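Local coordinates for protein Lon211 (Mycobacterium tuberculosis, PDB 6VBK) that forms the N-terminal domain of an ATP-dependent Lon protease and is thought to recognise and bind protein substrates, at residues L14-E20 and R65-R71; G22-P26 and K186-L190; Y76-G80 and S104-I108; E141-V146 and V202-R207; P168-D173 and V195-L199. One frame throughout, in Å; residues are numbered along the deposited sequence.

Interaction 1: L14-E20 and R65-R71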
# COMPACT_ATOMS: atom_id res chain seq x y z
N LEU B 14 2.95 3.71 11.76
CA LEU B 14 2.62 3.55 13.17
C LEU B 14 3.85 3.75 14.03
O LEU B 14 4.97 3.46 13.58
CB LEU B 14 2.03 2.15 13.44
CG LEU B 14 0.76 1.78 12.69
CD1 LEU B 14 0.49 0.29 12.81
CD2 LEU B 14 -0.42 2.59 13.20
N PRO B 15 3.69 4.24 15.25
CA PRO B 15 4.82 4.30 16.18
C PRO B 15 5.10 2.93 16.78
O PRO B 15 4.18 2.17 17.10
CB PRO B 15 4.35 5.30 17.25
CG PRO B 15 2.86 5.13 17.26
CD PRO B 15 2.45 4.80 15.85
N VAL B 16 6.38 2.63 16.93
CA VAL B 16 6.80 1.32 17.42
C VAL B 16 6.78 1.32 18.95
O VAL B 16 7.47 2.12 19.59
CB VAL B 16 8.20 0.95 16.90
CG1 VAL B 16 8.69 -0.32 17.58
CG2 VAL B 16 8.16 0.77 15.39
N LEU B 17 5.97 0.43 19.51
CA LEU B 17 5.92 0.25 20.98
C LEU B 17 6.66 -1.06 21.27
O LEU B 17 6.06 -2.13 21.08
CB LEU B 17 4.47 0.21 21.46
CG LEU B 17 4.27 0.51 22.95
CD1 LEU B 17 2.84 0.93 23.23
CD2 LEU B 17 4.67 -0.68 23.80
N PRO B 18 7.96 -1.02 21.63
CA PRO B 18 8.73 -2.24 21.85
C PRO B 18 8.32 -3.02 23.11
O PRO B 18 8.05 -2.41 24.11
CB PRO B 18 10.16 -1.71 22.02
CG PRO B 18 9.97 -0.32 22.57
CD PRO B 18 8.73 0.19 21.86
N LEU B 19 8.30 -4.35 22.99
CA LEU B 19 7.96 -5.26 24.11
C LEU B 19 9.22 -6.07 24.45
O LEU B 19 9.57 -6.96 23.66
CB LEU B 19 6.82 -6.18 23.67
CG LEU B 19 5.58 -5.47 23.12
CD1 LEU B 19 4.56 -6.47 22.61
CD2 LEU B 19 4.96 -4.57 24.18
N GLU B 20 9.87 -5.74 25.57
CA GLU B 20 11.11 -6.46 25.98
C GLU B 20 10.76 -7.93 26.24
O GLU B 20 11.51 -8.81 25.77
CB GLU B 20 11.65 -5.85 27.27
CG GLU B 20 11.94 -4.36 27.18
CD GLU B 20 13.39 -4.00 26.93
OE1 GLU B 20 13.98 -4.56 25.98
OE2 GLU B 20 13.92 -3.16 27.67
N ARG B 65 -3.30 4.35 18.03
CA ARG B 65 -2.88 3.13 17.35
C ARG B 65 -1.37 3.00 17.43
O ARG B 65 -0.65 3.93 17.03
CB ARG B 65 -3.35 3.12 15.89
CG ARG B 65 -4.86 3.03 15.73
CD ARG B 65 -5.31 3.56 14.38
NE ARG B 65 -4.64 2.88 13.27
CZ ARG B 65 -5.15 1.84 12.62
NH1 ARG B 65 -6.33 1.34 12.97
NH2 ARG B 65 -4.47 1.29 11.62
N VAL B 66 -0.89 1.87 17.94
CA VAL B 66 0.54 1.61 18.06
C VAL B 66 0.86 0.29 17.39
O VAL B 66 -0.02 -0.52 17.09
CB VAL B 66 1.00 1.58 19.54
CG1 VAL B 66 0.75 2.93 20.20
CG2 VAL B 66 0.30 0.47 20.29
N LEU B 67 2.15 0.07 17.14
CA LEU B 67 2.65 -1.18 16.59
C LEU B 67 3.44 -1.90 17.68
O LEU B 67 4.55 -1.50 18.02
CB LEU B 67 3.51 -0.93 15.35
CG LEU B 67 3.90 -2.19 14.57
CD1 LEU B 67 2.66 -2.98 14.17
CD2 LEU B 67 4.74 -1.84 13.36
N LEU B 68 2.85 -2.96 18.22
CA LEU B 68 3.47 -3.75 19.28
C LEU B 68 4.46 -4.72 18.65
O LEU B 68 4.06 -5.71 18.03
CB LEU B 68 2.40 -4.48 20.08
CG LEU B 68 1.25 -3.60 20.58
CD1 LEU B 68 0.06 -4.45 20.97
CD2 LEU B 68 1.69 -2.73 21.75
N VAL B 69 5.75 -4.44 18.81
CA VAL B 69 6.81 -5.20 18.16
C VAL B 69 7.66 -5.88 19.24
O VAL B 69 8.20 -5.20 20.12
CB VAL B 69 7.69 -4.30 17.28
CG1 VAL B 69 8.67 -5.15 16.47
CG2 VAL B 69 6.83 -3.45 16.37
N PRO B 70 7.85 -7.31 19.22
CA PRO B 70 8.69 -8.49 20.10
C PRO B 70 10.18 -8.18 19.89
O PRO B 70 10.69 -8.54 18.85
CB PRO B 70 8.27 -9.83 19.49
CG PRO B 70 6.97 -9.49 18.82
CD PRO B 70 7.22 -8.14 18.19
N ARG B 71 10.80 -7.46 20.83
CA ARG B 71 12.24 -7.13 20.68
C ARG B 71 13.03 -7.56 21.91
O ARG B 71 12.71 -7.08 23.01
CB ARG B 71 12.43 -5.62 20.50
CG ARG B 71 13.88 -5.17 20.59
CD ARG B 71 14.04 -3.67 20.76
NE ARG B 71 13.91 -3.21 22.13
CZ ARG B 71 13.90 -1.94 22.50
NH1 ARG B 71 13.77 -1.61 23.77
NH2 ARG B 71 14.01 -0.99 21.59
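A parallel β-strand pair in the mixed sheet of the Lon N domain brings V16, L17, P18 and L19 beside L67, L68, V69 and P70. Strand 65-70 is held to strand 14-19 by five backbone hydrogen bonds. L67 N donates to P15 O (2.9 Å), L17 N to L67 O (2.8 Å) and L19 N to V69 O (3.0 Å), while V69 N reaches L17 O and R71 N reaches L19 O. The nitrogens of P15, P18 and P70 carry no hydrogen, and none of the three is used in this pattern.

Side chains leave the pair on two faces. On one, V16 CG1 touches V69 CG2 at 3.8 Å. On the other, L17 and L68 run alongside each other in the same direction, and L17 CD1 bears on V66 CG2 at 3.9 Å; L17 gets there with its CG anti to the backbone N (chi1 -160°). Parallel neighbours require a crossover connection, and the long one here includes strand 29-33 as well as helix 38-50, which packs A47 on P15 and V66 and V40 on L17.

Beyond the last bond the chemistry turns polar. The R71 side chain bends at chi3 (83°), and its guanidinium lies over P18, whose CB sits above the centre of the plane, 3.8 Å from CZ of R71. E20 OE1 lies near the edge of the same group, in a long salt bridge of 3.7 Å to R71 NH1, and the glutamate is poorly ordered. E39 from the crossover helix is the firmer partner of R71.

Interaction 2: G22-P26 and K186-L190; sequences GVVLP and KIEVL
The backbone around V23 and L25 runs extended without belonging to a strand and passes beside a turn of helix, with the CA atoms of V23 and K186 6.2 Å apart and those of L25 and L190 6.3 Å apart. This is loop-on-helix packing: the segment that leaves strand 9-19 lies along helix 183-191 and so joins the β-sheet of the Lon N domain to its helical part. No hydrogen bond crosses between the segments, and apolar side chains carry the contact.

Residues alternate along the extended loop. V23 and L25 reach the helix, whereas V24 turns back to the sheet and packs on L68. V23 divides its two methyls between successive turns: CG2 meets I187 CG1 at 3.6 Å at about a right angle, and CG1, anti to the backbone N (chi1 168°), lies 4.0 Å from L190 CD2. Its CB also meets K186 CB at 3.8 Å, the two side chains sliding past each other in opposite directions. The rest of K186 stretches out fully, and its NZ is hydrogen-bonded to the carbonyl oxygen of G176.

P70 of the sheet adds to the apolar group by touching V23, I187 and L190. The last carbonyls of the helical segment face elsewhere, with V189 O and L190 O both accepting from the guanidinium of R105. L25 completes the contact with a fork, its CD1 placed 3.7 Å from V189 CG1 and its CD2 pressed to 3.6 Å from L190 CB.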
# COMPACT_ATOMS: atom_id res chain seq x y z
N GLY B 22 7.38 -10.84 26.31
CA GLY B 22 5.98 -11.15 25.96
C GLY B 22 5.65 -10.68 24.55
O GLY B 22 6.17 -9.64 24.14
N VAL B 23 4.74 -11.40 23.89
CA VAL B 23 4.33 -11.05 22.50
C VAL B 23 2.81 -10.85 22.50
O VAL B 23 2.10 -11.74 22.98
CB VAL B 23 4.74 -12.16 21.51
CG1 VAL B 23 4.08 -11.98 20.16
CG2 VAL B 23 6.25 -12.25 21.37
N VAL B 24 2.36 -9.72 21.95
CA VAL B 24 0.90 -9.44 21.86
C VAL B 24 0.41 -9.90 20.49
O VAL B 24 0.84 -9.31 19.48
CB VAL B 24 0.59 -7.96 22.12
CG1 VAL B 24 -0.90 -7.67 22.02
CG2 VAL B 24 1.13 -7.50 23.46
N LEU B 25 -0.44 -10.92 20.45
CA LEU B 25 -0.97 -11.43 19.20
C LEU B 25 -2.34 -10.83 18.93
O LEU B 25 -3.00 -10.31 19.84
CB LEU B 25 -1.08 -12.96 19.26
CG LEU B 25 0.24 -13.71 19.42
CD1 LEU B 25 0.01 -15.21 19.52
CD2 LEU B 25 1.19 -13.39 18.28
N PRO B 26 -2.79 -10.84 17.67
CA PRO B 26 -4.14 -10.35 17.38
C PRO B 26 -5.19 -11.10 18.17
O PRO B 26 -5.14 -12.33 18.30
CB PRO B 26 -4.28 -10.60 15.87
CG PRO B 26 -2.88 -10.55 15.36
CD PRO B 26 -2.04 -11.16 16.45
N LYS B 186 6.33 -17.70 20.31
CA LYS B 186 5.26 -16.72 20.13
C LYS B 186 5.56 -15.77 18.97
O LYS B 186 4.65 -15.39 18.23
CB LYS B 186 5.04 -15.94 21.42
CG LYS B 186 4.50 -16.79 22.57
CD LYS B 186 4.32 -15.96 23.83
CE LYS B 186 3.79 -16.80 24.98
NZ LYS B 186 3.59 -15.99 26.21
N ILE B 187 6.82 -15.38 18.81
CA ILE B 187 7.19 -14.51 17.69
C ILE B 187 6.95 -15.22 16.37
O ILE B 187 6.51 -14.61 15.39
CB ILE B 187 8.65 -14.04 17.84
CG1 ILE B 187 8.80 -13.11 19.04
CG2 ILE B 187 9.13 -13.34 16.57
CD1 ILE B 187 10.23 -12.90 19.49
N GLU B 188 7.23 -16.53 16.32
CA GLU B 188 6.96 -17.30 15.11
C GLU B 188 5.46 -17.41 14.85
O GLU B 188 5.04 -17.44 13.68
CB GLU B 188 7.59 -18.69 15.22
CG GLU B 188 7.64 -19.43 13.89
CD GLU B 188 8.27 -20.80 14.01
OE1 GLU B 188 8.16 -21.59 13.05
OE2 GLU B 188 8.88 -21.10 15.06
N VAL B 189 4.65 -17.49 15.90
CA VAL B 189 3.20 -17.40 15.72
C VAL B 189 2.83 -16.05 15.14
O VAL B 189 2.00 -15.95 14.23
CB VAL B 189 2.48 -17.67 17.06
CG1 VAL B 189 0.97 -17.61 16.86
CG2 VAL B 189 2.89 -19.01 17.64
N LEU B 190 3.45 -14.98 15.65
CA LEU B 190 3.24 -13.66 15.08
C LEU B 190 3.79 -13.58 13.66
O LEU B 190 3.31 -12.77 12.85
CB LEU B 190 3.90 -12.61 15.97
CG LEU B 190 3.81 -11.14 15.56
CD1 LEU B 190 2.36 -10.72 15.40
CD2 LEU B 190 4.51 -10.27 16.59

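Interaction 3: Y76-G80 and S104-I108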
# COMPACT_ATOMS: atom_id res chain seq x y z
N TYR B 76 14.38 -6.27 16.24
CA TYR B 76 12.89 -6.17 16.21
C TYR B 76 12.32 -7.18 15.21
O TYR B 76 12.87 -7.32 14.09
CB TYR B 76 12.48 -4.79 15.69
CG TYR B 76 12.66 -3.64 16.65
CD1 TYR B 76 13.91 -3.11 16.91
CD2 TYR B 76 11.57 -3.06 17.27
CE1 TYR B 76 14.07 -2.04 17.78
CE2 TYR B 76 11.71 -2.00 18.14
CZ TYR B 76 12.96 -1.48 18.39
OH TYR B 76 13.11 -0.43 19.25
N ALA B 77 11.15 -7.76 15.51
CA ALA B 77 10.58 -8.78 14.63
C ALA B 77 10.12 -8.15 13.32
O ALA B 77 9.81 -6.96 13.24
CB ALA B 77 9.41 -9.49 15.32
N ASP B 78 10.07 -8.99 12.28
CA ASP B 78 9.63 -8.52 10.97
C ASP B 78 8.13 -8.25 10.91
O ASP B 78 7.67 -7.61 9.95
CB ASP B 78 10.01 -9.55 9.89
CG ASP B 78 9.53 -10.94 10.22
OD1 ASP B 78 10.17 -11.61 11.07
OD2 ASP B 78 8.52 -11.38 9.64
N VAL B 79 7.37 -8.70 11.90
CA VAL B 79 5.93 -8.48 11.97
C VAL B 79 5.59 -7.97 13.36
O VAL B 79 6.04 -8.54 14.36
CB VAL B 79 5.14 -9.75 11.64
CG1 VAL B 79 3.68 -9.59 12.03
CG2 VAL B 79 5.26 -10.09 10.16
N GLY B 80 4.80 -6.90 13.43
CA GLY B 80 4.26 -6.40 14.67
C GLY B 80 2.75 -6.61 14.71
O GLY B 80 2.12 -7.03 13.74
N SER B 104 -4.43 -6.85 14.39
CA SER B 104 -4.04 -7.61 13.20
C SER B 104 -2.53 -7.61 13.06
O SER B 104 -1.81 -6.84 13.70
CB SER B 104 -4.71 -7.03 11.95
OG SER B 104 -4.40 -5.65 11.79
N ARG B 105 -2.04 -8.48 12.18
CA ARG B 105 -0.61 -8.56 11.91
C ARG B 105 -0.21 -7.51 10.88
O ARG B 105 -0.92 -7.26 9.91
CB ARG B 105 -0.23 -9.96 11.41
CG ARG B 105 -0.31 -11.02 12.48
CD ARG B 105 -0.01 -12.40 11.94
NE ARG B 105 0.29 -13.35 13.01
CZ ARG B 105 -0.63 -13.98 13.72
NH1 ARG B 105 -1.92 -13.78 13.48
NH2 ARG B 105 -0.27 -14.82 14.68
N VAL B 106 0.95 -6.90 11.11
CA VAL B 106 1.47 -5.85 10.25
C VAL B 106 2.90 -6.21 9.87
O VAL B 106 3.75 -6.40 10.75
CB VAL B 106 1.43 -4.47 10.93
CG1 VAL B 106 1.95 -3.40 9.99
CG2 VAL B 106 0.01 -4.14 11.38
N ARG B 107 3.16 -6.31 8.57
CA ARG B 107 4.50 -6.60 8.08
C ARG B 107 5.34 -5.33 8.12
O ARG B 107 5.05 -4.36 7.41
CB ARG B 107 4.45 -7.16 6.66
CG ARG B 107 5.82 -7.37 6.03
CD ARG B 107 5.79 -8.50 5.01
NE ARG B 107 5.49 -9.78 5.63
CZ ARG B 107 6.40 -10.57 6.20
NH1 ARG B 107 7.67 -10.20 6.23
NH2 ARG B 107 6.03 -11.72 6.75
N ILE B 108 6.38 -5.33 8.95
CA ILE B 108 7.19 -4.14 9.16
C ILE B 108 8.07 -3.90 7.94
O ILE B 108 8.84 -4.78 7.53
CB ILE B 108 8.03 -4.26 10.44
CG1 ILE B 108 7.12 -4.31 11.66
CG2 ILE B 108 9.02 -3.11 10.54
CD1 ILE B 108 7.86 -4.40 12.97
O HOH W 1 7.33 -13.27 8.09
O HOH W 2 8.70 -7.63 7.53
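I108 and D78 meet where a β-hairpin starts to pair, and the side chains around that point fold back across the strands. I108 places CG1 beside its own backbone N (chi1 -65°) and extends CD1 to the loop, so that this methyl lies 3.2 Å from A77 O, while CG1 passes 3.9 Å from G80 N. Next to it, three backbone hydrogen bonds fix the antiparallel register: I108 N to D78 O at 2.8 Å, and G80 N to V106 O and V106 N to G80 O, which mark G80 and V106 as a hydrogen-bonded pair. V79 and R107 form the adjoining non-hydrogen-bonded pair.

At that pair R107 leaves its strand with CG anti to the backbone N, then bends at chi3 (-64°), which turns the guanidinium back over V79. V79 CG2 comes over one face of it, offset toward the rim, 3.9 Å from NH2 of R107. D78 approaches obliquely, its carboxylate turned 27° from the guanidinium plane, and the salt bridge from OD2 of D78 to NH1 of R107 is long at 3.7 Å. One water links OD2 of D78 to R107 NH2, though its distance to the arginine is too short to trust. A second water donates to D78 O and to I108 O, tying the two backbones together at the open end of the hairpin.

R105, two residues back on the same side of the strand, stretches from CG to NE toward helix 183-191 and also meets D173 of helix 168-173. V106 and I108 pack on L67 and V69 of strand 65-70, itself paired with strand 79-88.

Interaction 4: E141-V146 and V202-R207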
# COMPACT_ATOMS: atom_id res chain seq x y z
N GLU B 141 -8.86 -30.30 16.40
CA GLU B 141 -7.82 -31.08 17.06
C GLU B 141 -7.09 -30.25 18.11
O GLU B 141 -6.77 -30.75 19.20
CB GLU B 141 -6.84 -31.63 16.03
CG GLU B 141 -5.54 -32.17 16.62
CD GLU B 141 -4.67 -32.85 15.59
OE1 GLU B 141 -5.18 -33.22 14.51
OE2 GLU B 141 -3.46 -33.02 15.85
N TYR B 142 -6.82 -28.98 17.81
CA TYR B 142 -6.08 -28.14 18.74
C TYR B 142 -6.88 -27.83 20.00
O TYR B 142 -6.29 -27.65 21.07
CB TYR B 142 -5.65 -26.85 18.06
CG TYR B 142 -4.93 -25.89 18.98
CD1 TYR B 142 -3.77 -26.27 19.64
CD2 TYR B 142 -5.42 -24.60 19.19
CE1 TYR B 142 -3.11 -25.39 20.48
CE2 TYR B 142 -4.77 -23.72 20.03
CZ TYR B 142 -3.62 -24.12 20.68
OH TYR B 142 -2.96 -23.25 21.52
N LYS B 143 -8.21 -27.77 19.89
CA LYS B 143 -9.03 -27.50 21.06
C LYS B 143 -8.90 -28.61 22.10
O LYS B 143 -8.84 -28.34 23.30
CB LYS B 143 -10.49 -27.31 20.66
CG LYS B 143 -10.78 -25.97 19.99
CD LYS B 143 -12.24 -25.85 19.62
CE LYS B 143 -12.52 -24.52 18.95
NZ LYS B 143 -13.95 -24.38 18.54
N GLY B 144 -8.85 -29.86 21.64
CA GLY B 144 -8.69 -30.97 22.57
C GLY B 144 -7.36 -30.93 23.31
O GLY B 144 -7.29 -31.35 24.47
N LEU B 145 -6.31 -30.44 22.66
CA LEU B 145 -5.01 -30.36 23.31
C LEU B 145 -4.98 -29.26 24.37
O LEU B 145 -4.55 -29.49 25.51
CB LEU B 145 -3.92 -30.12 22.27
CG LEU B 145 -3.89 -31.07 21.07
CD1 LEU B 145 -2.74 -30.71 20.12
CD2 LEU B 145 -3.78 -32.51 21.52
N VAL B 146 -5.45 -28.06 24.02
CA VAL B 146 -5.43 -26.96 24.97
C VAL B 146 -6.44 -27.18 26.09
O VAL B 146 -6.25 -26.69 27.21
CB VAL B 146 -5.67 -25.62 24.24
CG1 VAL B 146 -7.07 -25.58 23.64
CG2 VAL B 146 -5.44 -24.44 25.17
N VAL B 202 1.36 -24.78 16.44
CA VAL B 202 1.06 -24.80 17.87
C VAL B 202 0.59 -26.18 18.31
O VAL B 202 0.77 -26.56 19.48
CB VAL B 202 0.03 -23.70 18.21
CG1 VAL B 202 -1.31 -23.99 17.56
CG2 VAL B 202 -0.11 -23.55 19.72
N ILE B 203 -0.02 -26.96 17.41
CA ILE B 203 -0.45 -28.31 17.77
C ILE B 203 0.76 -29.17 18.12
O ILE B 203 0.73 -29.94 19.09
CB ILE B 203 -1.28 -28.93 16.62
CG1 ILE B 203 -2.71 -28.38 16.64
CG2 ILE B 203 -1.29 -30.44 16.72
CD1 ILE B 203 -3.54 -28.82 15.45
N GLY B 204 1.84 -29.04 17.35
CA GLY B 204 3.04 -29.80 17.66
C GLY B 204 3.69 -29.36 18.96
O GLY B 204 4.15 -30.20 19.75
N TRP B 205 3.75 -28.05 19.20
CA TRP B 205 4.33 -27.55 20.45
C TRP B 205 3.48 -27.92 21.65
O TRP B 205 4.01 -28.17 22.74
CB TRP B 205 4.50 -26.03 20.38
CG TRP B 205 5.32 -25.56 19.22
CD1 TRP B 205 6.22 -26.30 18.50
CD2 TRP B 205 5.31 -24.26 18.62
NE1 TRP B 205 6.78 -25.53 17.50
CE2 TRP B 205 6.23 -24.28 17.56
CE3 TRP B 205 4.61 -23.08 18.89
CZ2 TRP B 205 6.47 -23.16 16.76
CZ3 TRP B 205 4.85 -21.97 18.10
CH2 TRP B 205 5.77 -22.02 17.05
N THR B 206 2.15 -27.97 21.48
CA THR B 206 1.27 -28.32 22.59
C THR B 206 1.40 -29.79 22.95
O THR B 206 1.40 -30.16 24.13
CB THR B 206 -0.18 -27.98 22.25
OG1 THR B 206 -0.24 -26.67 21.68
CG2 THR B 206 -1.05 -28.03 23.49
N ARG B 207 1.50 -30.66 21.93
CA ARG B 207 1.66 -32.08 22.19
C ARG B 207 2.97 -32.38 22.89
O ARG B 207 3.02 -33.18 23.83
CB ARG B 207 1.57 -32.86 20.87
CG ARG B 207 1.35 -34.35 21.03
CD ARG B 207 -0.07 -34.73 20.64
NE ARG B 207 -0.44 -34.15 19.36
CZ ARG B 207 -1.60 -34.37 18.74
NH1 ARG B 207 -2.50 -35.18 19.29
NH2 ARG B 207 -1.85 -33.80 17.57
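Y142 and I203 sit at the heart of a parallel helix-helix contact in the helical part of the Lon N domain, where helix 133-153 lies against helix 195-207. The short segments run in nearly the same direction, 28° apart, with their axes 9.9 Å from each other.

The buried side is closely fitted. The ring of Y142 is carried across toward the other helix with CG anti to the backbone N (chi1 177°), and V202 comes over one of its faces in a CH-pi contact, CG1 standing 3.9 Å from the ring centroid of Y142. CG2 of the same valine lies 3.4 Å from Y142 OH. T206 brings OG1 to the ring edge, near its plane, and I203 CG1 packs obliquely against Y142 CB at 3.6 Å. L171 and S175 touch the tyrosine from outside the pair.

The outer side is looser and polar. E141 and R207 are both exposed, and they form a salt bridge between OE2 and NH2 whose modelled length is too short to be taken literally. Their flat groups are turned 65° apart, so the bridge is not a flush, two-point pairing. L145 lies between the two zones: CD1 packs on I203 CG2 at 3.7 Å, while CD2 sits over one face of the R207 guanidinium, offset toward its rim and 3.7 Å from NH1 of R207.

Interaction 5: P168-D173 and V195-L199; sequences PSTLAD and VVERL
P168 opens a short helix that lies against the start of helix 195-207, the axes of the two segments 9.5 Å apart at closest approach and inclined at 35°. Its ring atom CB meets L199 CD1 at 3.6 Å and V195 CG2 at 3.8 Å, giving the contact an apolar beginning. S169 follows with a polar one: R198 NH2 donates to S169 OG at 2.6 Å, the hydroxyl lying close to the guanidinium plane, and adds a weak bond to S169 O. L171 faces the neighbouring helix 133-153 and barely grazes L199. One turn beyond P168, A172 sets its CB 3.9 Å from L199 CD2, extending the apolar strip, and also lies near the edge of the R198 guanidinium.

D173 ends the helix with its carboxylate over one face of that guanidinium, the two planes only 19° apart. OD1 is 3.4 Å from NE of R198, but no N-H points at it, so the attraction is one of charge alone. R105 is the stronger partner of D173, and R198 NH1 turns to T192 O. A buried carboxylate close to two arginines would be expected to stay ionised and to offset the closeness of their like charges.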
# COMPACT_ATOMS: atom_id res chain seq x y z
N PRO B 168 -10.48 -20.25 13.62
CA PRO B 168 -9.20 -20.92 13.92
C PRO B 168 -8.04 -19.95 14.12
O PRO B 168 -7.11 -20.27 14.86
CB PRO B 168 -8.98 -21.82 12.70
CG PRO B 168 -10.34 -22.00 12.10
CD PRO B 168 -11.05 -20.70 12.34
N SER B 169 -8.07 -18.79 13.47
CA SER B 169 -6.99 -17.82 13.64
C SER B 169 -6.99 -17.25 15.05
O SER B 169 -5.94 -17.15 15.70
CB SER B 169 -7.11 -16.71 12.60
OG SER B 169 -6.02 -15.80 12.69
N THR B 170 -8.17 -16.86 15.55
CA THR B 170 -8.27 -16.36 16.91
C THR B 170 -7.90 -17.43 17.92
O THR B 170 -7.27 -17.15 18.95
CB THR B 170 -9.69 -15.85 17.18
OG1 THR B 170 -10.04 -14.88 16.18
CG2 THR B 170 -9.78 -15.20 18.55
N LEU B 171 -8.28 -18.68 17.65
CA LEU B 171 -7.93 -19.79 18.54
C LEU B 171 -6.42 -19.97 18.62
O LEU B 171 -5.88 -20.20 19.71
CB LEU B 171 -8.60 -21.07 18.06
CG LEU B 171 -8.18 -22.37 18.75
CD1 LEU B 171 -8.60 -22.37 20.22
CD2 LEU B 171 -8.76 -23.58 18.03
N ALA B 172 -5.73 -19.89 17.49
CA ALA B 172 -4.28 -20.07 17.50
C ALA B 172 -3.59 -18.91 18.19
O ALA B 172 -2.64 -19.11 18.96
CB ALA B 172 -3.76 -20.24 16.07
N ASP B 173 -4.06 -17.68 17.96
CA ASP B 173 -3.45 -16.50 18.56
C ASP B 173 -3.71 -16.38 20.05
O ASP B 173 -3.04 -15.59 20.72
CB ASP B 173 -3.93 -15.24 17.84
CG ASP B 173 -3.30 -15.08 16.47
OD1 ASP B 173 -2.18 -15.60 16.27
OD2 ASP B 173 -3.91 -14.43 15.60
N VAL B 195 -3.20 -19.43 8.60
CA VAL B 195 -3.76 -20.03 9.80
C VAL B 195 -3.47 -21.53 9.85
O VAL B 195 -3.30 -22.10 10.94
CB VAL B 195 -5.27 -19.74 9.89
CG1 VAL B 195 -6.01 -20.32 8.69
CG2 VAL B 195 -5.85 -20.27 11.20
N VAL B 196 -3.39 -22.19 8.69
CA VAL B 196 -3.10 -23.62 8.67
C VAL B 196 -1.71 -23.89 9.25
O VAL B 196 -1.52 -24.83 10.03
CB VAL B 196 -3.23 -24.18 7.24
CG1 VAL B 196 -2.43 -25.46 7.08
CG2 VAL B 196 -4.70 -24.43 6.92
N GLU B 197 -0.73 -23.06 8.89
CA GLU B 197 0.62 -23.24 9.41
C GLU B 197 0.68 -23.02 10.92
O GLU B 197 1.32 -23.80 11.64
CB GLU B 197 1.58 -22.29 8.70
CG GLU B 197 1.85 -22.61 7.24
CD GLU B 197 2.76 -21.59 6.59
OE1 GLU B 197 2.30 -20.47 6.31
OE2 GLU B 197 3.95 -21.91 6.36
N ARG B 198 0.02 -21.97 11.42
CA ARG B 198 0.08 -21.66 12.84
C ARG B 198 -0.51 -22.78 13.68
O ARG B 198 0.11 -23.24 14.65
CB ARG B 198 -0.63 -20.34 13.13
CG ARG B 198 0.06 -19.12 12.57
CD ARG B 198 -0.26 -17.90 13.41
NE ARG B 198 -1.69 -17.75 13.65
CZ ARG B 198 -2.53 -17.14 12.82
NH1 ARG B 198 -2.08 -16.62 11.69
NH2 ARG B 198 -3.82 -17.06 13.13
N LEU B 199 -1.73 -23.22 13.34
CA LEU B 199 -2.34 -24.33 14.06
C LEU B 199 -1.45 -25.57 13.99
O LEU B 199 -1.18 -26.21 15.01
CB LEU B 199 -3.72 -24.63 13.48
CG LEU B 199 -4.83 -23.63 13.81
CD1 LEU B 199 -6.03 -23.84 12.92
CD2 LEU B 199 -5.22 -23.75 15.28

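How the interactions relate
Interactions 1 and 3 lie in one sheet and share backbone hydrogen bonding; interaction 1 is the more buried, while interaction 3 opens to water at its loop end. Interactions 4 and 5 both use helix 195-207, have no backbone-to-backbone hydrogen bond across them and rest mainly on side chains; interaction 5 is buried, and interaction 4 is buried with an exposed salt bridge at its rim. Interaction 2, also buried, is joined across its segments by apolar contacts without a hydrogen bond, and touches both the sheet and the helices, with R105 as the polar joint. Interactions 1 and 4 stand farthest apart, centres about 28 Å from each other.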